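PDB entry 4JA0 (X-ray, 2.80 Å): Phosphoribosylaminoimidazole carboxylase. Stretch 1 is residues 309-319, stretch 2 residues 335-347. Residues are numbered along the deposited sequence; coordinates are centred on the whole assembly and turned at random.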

# COMPACT_ATOMS: atom_id res chain seq x y z
N GLU A 309 -5.63 3.83 35.58
CA GLU A 309 -6.79 4.72 35.74
C GLU A 309 -7.80 4.50 34.60
O GLU A 309 -9.00 4.70 34.78
CB GLU A 309 -6.34 6.18 35.81
CG GLU A 309 -7.46 7.24 35.96
CD GLU A 309 -8.19 7.23 37.34
OE1 GLU A 309 -7.83 6.41 38.22
OE2 GLU A 309 -9.11 8.06 37.54
N THR A 310 -7.31 4.10 33.44
CA THR A 310 -8.19 3.75 32.34
C THR A 310 -9.16 2.62 32.74
O THR A 310 -10.38 2.74 32.58
CB THR A 310 -7.34 3.36 31.10
OG1 THR A 310 -6.73 4.53 30.55
CG2 THR A 310 -8.17 2.70 30.03
N LEU A 311 -8.62 1.54 33.29
CA LEU A 311 -9.44 0.44 33.80
C LEU A 311 -10.32 0.87 34.97
O LEU A 311 -11.46 0.42 35.09
CB LEU A 311 -8.55 -0.74 34.21
CG LEU A 311 -7.78 -1.41 33.07
CD1 LEU A 311 -7.05 -2.67 33.54
CD2 LEU A 311 -8.70 -1.72 31.88
N ARG A 312 -9.79 1.73 35.84
CA ARG A 312 -10.57 2.18 36.99
C ARG A 312 -11.80 2.99 36.53
O ARG A 312 -12.88 2.85 37.08
CB ARG A 312 -9.70 2.98 37.98
N ILE A 313 -11.63 3.80 35.50
CA ILE A 313 -12.74 4.60 35.00
C ILE A 313 -13.78 3.71 34.35
O ILE A 313 -14.98 3.87 34.59
CB ILE A 313 -12.26 5.66 33.99
CG1 ILE A 313 -11.32 6.66 34.69
CG2 ILE A 313 -13.44 6.38 33.35
CD1 ILE A 313 -10.97 7.85 33.83
N MET A 314 -13.34 2.72 33.60
CA MET A 314 -14.30 1.85 32.94
C MET A 314 -15.00 0.93 33.94
O MET A 314 -16.15 0.53 33.72
CB MET A 314 -13.64 1.05 31.82
CG MET A 314 -12.97 -0.20 32.31
SD MET A 314 -13.59 -1.69 31.54
CE MET A 314 -13.20 -2.86 32.82
N GLN A 315 -14.32 0.63 35.04
CA GLN A 315 -14.95 -0.19 36.06
C GLN A 315 -16.05 0.60 36.76
O GLN A 315 -17.09 0.04 37.14
CB GLN A 315 -13.90 -0.71 37.06
CG GLN A 315 -13.13 -1.93 36.55
CD GLN A 315 -11.80 -2.21 37.27
OE1 GLN A 315 -11.25 -1.35 37.97
NE2 GLN A 315 -11.31 -3.43 37.10
N GLN A 316 -15.89 1.91 36.83
CA GLN A 316 -16.89 2.75 37.46
C GLN A 316 -18.16 2.77 36.65
O GLN A 316 -19.25 2.74 37.22
CB GLN A 316 -16.35 4.16 37.68
CG GLN A 316 -15.25 4.22 38.74
CD GLN A 316 -14.53 5.55 38.73
OE1 GLN A 316 -14.70 6.35 37.81
NE2 GLN A 316 -13.74 5.80 39.76
N TYR A 317 -18.03 2.74 35.32
CA TYR A 317 -19.18 2.69 34.43
C TYR A 317 -19.84 1.31 34.49
O TYR A 317 -21.05 1.18 34.28
CB TYR A 317 -18.77 3.06 33.00
CG TYR A 317 -18.62 4.54 32.80
CD1 TYR A 317 -19.74 5.37 32.81
CD2 TYR A 317 -17.38 5.13 32.63
CE1 TYR A 317 -19.63 6.73 32.65
CE2 TYR A 317 -17.25 6.49 32.47
CZ TYR A 317 -18.39 7.29 32.49
OH TYR A 317 -18.30 8.66 32.33
N GLU A 318 -19.04 0.30 34.83
CA GLU A 318 -19.51 -1.07 34.94
C GLU A 318 -20.38 -1.33 36.19
O GLU A 318 -20.97 -2.42 36.33
CB GLU A 318 -18.33 -2.03 34.90
CG GLU A 318 -17.81 -2.31 33.50
CD GLU A 318 -16.83 -3.48 33.47
OE1 GLU A 318 -16.76 -4.18 32.43
OE2 GLU A 318 -16.14 -3.69 34.48
N ASP A 319 -20.44 -0.34 37.08
CA ASP A 319 -21.36 -0.35 38.21
C ASP A 319 -22.71 0.20 37.77
O ASP A 319 -23.08 1.33 38.13
CB ASP A 319 -20.80 0.51 39.34
CG ASP A 319 -21.67 0.51 40.60
OD1 ASP A 319 -22.49 -0.42 40.81
OD2 ASP A 319 -21.51 1.47 41.39
N GLY A 335 -4.34 1.44 21.11
CA GLY A 335 -4.31 0.37 22.09
C GLY A 335 -5.48 0.47 23.06
O GLY A 335 -5.82 -0.50 23.74
N LEU A 336 -6.11 1.64 23.09
CA LEU A 336 -7.22 1.95 23.99
C LEU A 336 -8.42 1.05 23.78
O LEU A 336 -8.92 0.43 24.73
CB LEU A 336 -7.63 3.41 23.80
CG LEU A 336 -8.70 4.05 24.67
CD1 LEU A 336 -8.33 3.88 26.15
CD2 LEU A 336 -8.82 5.53 24.32
N GLY A 337 -8.91 1.01 22.55
CA GLY A 337 -10.04 0.16 22.21
C GLY A 337 -9.79 -1.29 22.55
O GLY A 337 -10.57 -1.88 23.27
N PRO A 338 -8.70 -1.87 22.02
CA PRO A 338 -8.38 -3.27 22.31
C PRO A 338 -8.16 -3.55 23.77
O PRO A 338 -8.50 -4.65 24.20
CB PRO A 338 -7.10 -3.51 21.52
CG PRO A 338 -7.27 -2.62 20.32
CD PRO A 338 -7.91 -1.36 20.88
N VAL A 339 -7.62 -2.60 24.51
CA VAL A 339 -7.43 -2.83 25.95
C VAL A 339 -8.78 -2.83 26.68
O VAL A 339 -9.01 -3.70 27.52
CB VAL A 339 -6.37 -1.85 26.55
CG1 VAL A 339 -6.56 -1.67 28.05
CG2 VAL A 339 -4.98 -2.38 26.26
N LEU A 340 -9.68 -1.91 26.33
CA LEU A 340 -11.05 -1.97 26.87
C LEU A 340 -11.70 -3.29 26.53
O LEU A 340 -12.27 -3.97 27.40
CB LEU A 340 -11.90 -0.85 26.29
CG LEU A 340 -11.61 0.54 26.85
CD1 LEU A 340 -12.43 1.61 26.14
CD2 LEU A 340 -11.92 0.54 28.34
N SER A 341 -11.58 -3.67 25.28
CA SER A 341 -12.20 -4.86 24.78
C SER A 341 -11.73 -6.07 25.58
O SER A 341 -12.51 -7.01 25.83
CB SER A 341 -11.89 -5.00 23.29
OG SER A 341 -12.59 -6.08 22.71
N GLY A 342 -10.47 -6.03 26.02
CA GLY A 342 -9.90 -7.14 26.78
C GLY A 342 -10.31 -7.18 28.26
O GLY A 342 -10.17 -8.20 28.93
N ASN A 343 -10.82 -6.07 28.77
CA ASN A 343 -11.14 -5.98 30.18
C ASN A 343 -12.63 -5.77 30.49
O ASN A 343 -13.03 -5.77 31.65
CB ASN A 343 -10.28 -4.89 30.84
CG ASN A 343 -8.81 -5.28 30.91
OD1 ASN A 343 -8.38 -5.98 31.82
ND2 ASN A 343 -8.04 -4.83 29.94
N THR A 344 -13.45 -5.62 29.45
CA THR A 344 -14.88 -5.49 29.69
C THR A 344 -15.69 -6.43 28.83
O THR A 344 -15.19 -7.02 27.87
CB THR A 344 -15.41 -4.03 29.49
OG1 THR A 344 -16.64 -3.86 30.19
CG2 THR A 344 -15.62 -3.73 28.04
N SER A 345 -16.96 -6.56 29.17
CA SER A 345 -17.81 -7.50 28.50
C SER A 345 -18.83 -6.71 27.70
O SER A 345 -19.55 -7.27 26.86
CB SER A 345 -18.51 -8.36 29.54
OG SER A 345 -19.44 -9.24 28.94
N TYR A 346 -18.87 -5.41 27.93
CA TYR A 346 -19.74 -4.53 27.17
C TYR A 346 -19.11 -4.26 25.80
O TYR A 346 -17.88 -4.22 25.65
CB TYR A 346 -20.00 -3.23 27.95
CG TYR A 346 -20.66 -3.50 29.28
CD1 TYR A 346 -22.05 -3.61 29.39
CD2 TYR A 346 -19.88 -3.68 30.43
CE1 TYR A 346 -22.64 -3.90 30.61
CE2 TYR A 346 -20.47 -3.96 31.64
CZ TYR A 346 -21.85 -4.07 31.72
OH TYR A 346 -22.42 -4.34 32.94
N PRO A 347 -19.96 -4.08 24.78
CA PRO A 347 -19.50 -3.79 23.42
C PRO A 347 -18.59 -2.57 23.35
O PRO A 347 -18.88 -1.54 23.97
CB PRO A 347 -20.81 -3.53 22.66
CG PRO A 347 -21.86 -3.30 23.74
CD PRO A 347 -21.43 -4.13 24.88
O HOH W 1 -13.35 -5.33 34.57

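When two helix axes stay well apart, the rotamers of the side chains between them decide how the gap is filled. The contact between residues 309-319 and 335-347 of phosphoribosylaminoimidazole carboxylase is a compact example. The helix axes come no nearer than 10.8 Å and their N-to-C directions differ by 53°, yet the two stretches together bury 429 Å² of surface, without a single direct hydrogen bond across the pair.

Thr310, Leu311, Met314 and Glu318 form the familiar i, i+1, i+4, i+8 stripe along the first stretch. Thr310 points its CA-to-CB bond toward the partner, and its m rotamer sets Thr310 CG2 4.1 Å from Leu336 CD1. Leu311 starts sideways, but chi1 m and chi2 t carry its end across the gap, so that Leu311 CD2 lies 3.7 Å from Asn343 CG and 4.4 Å from Val339 CG1. Leu340, also sideways at CB, uses the same m,t pair to bring Leu340 CD2 within 3.9 Å of Met314 CB. Extension thus recovers contact that the backbone direction alone would not give.

Met314 shows what a flexible chain can do on the same surface. Its CA-to-CB bond already points toward the second stretch; chi1 is p, chi2 lies between wells at 122°, and chi3 is t. In this shape the chain runs along the partner toward the C-terminal part of the contact, placing Met314 SD 3.6 Å from Thr344 CB and Met314 CE 3.1 Å from Asn343 O. The latter approach is tight for a methyl group against a carbonyl oxygen.

Asn343 faces this cluster with a side chain hydrogen-bonded within its own stretch. With chi1 m, Asn343 ND2 turns back to donate to Val339 O at 2.8 Å, with an N-H...acceptor angle of 161°. The bond satisfies ND2 although Leu311 CD2 lies 3.7 Å from both Asn343 ND2 and Asn343 CG.

At the far end, Glu318 again begins sideways, and chi1 m with chi2 t sends its carboxylate to the partner. On the way, Glu318 CG packs 3.6 Å from Tyr346 CE2, approaching the ring obliquely; the CA-to-CB bond of Tyr346 points toward the first stretch, and chi1 is m. The polar link here is water-mediated: one water donates to Glu318 OE2 at 3.2 Å and to Asn343 O at 3.0 Å. The 2.3 Å separation of Glu318 OE1 and Thr344 OG1 is too short for a hydrogen bond and is best read as a clash in the 2.80 Å model.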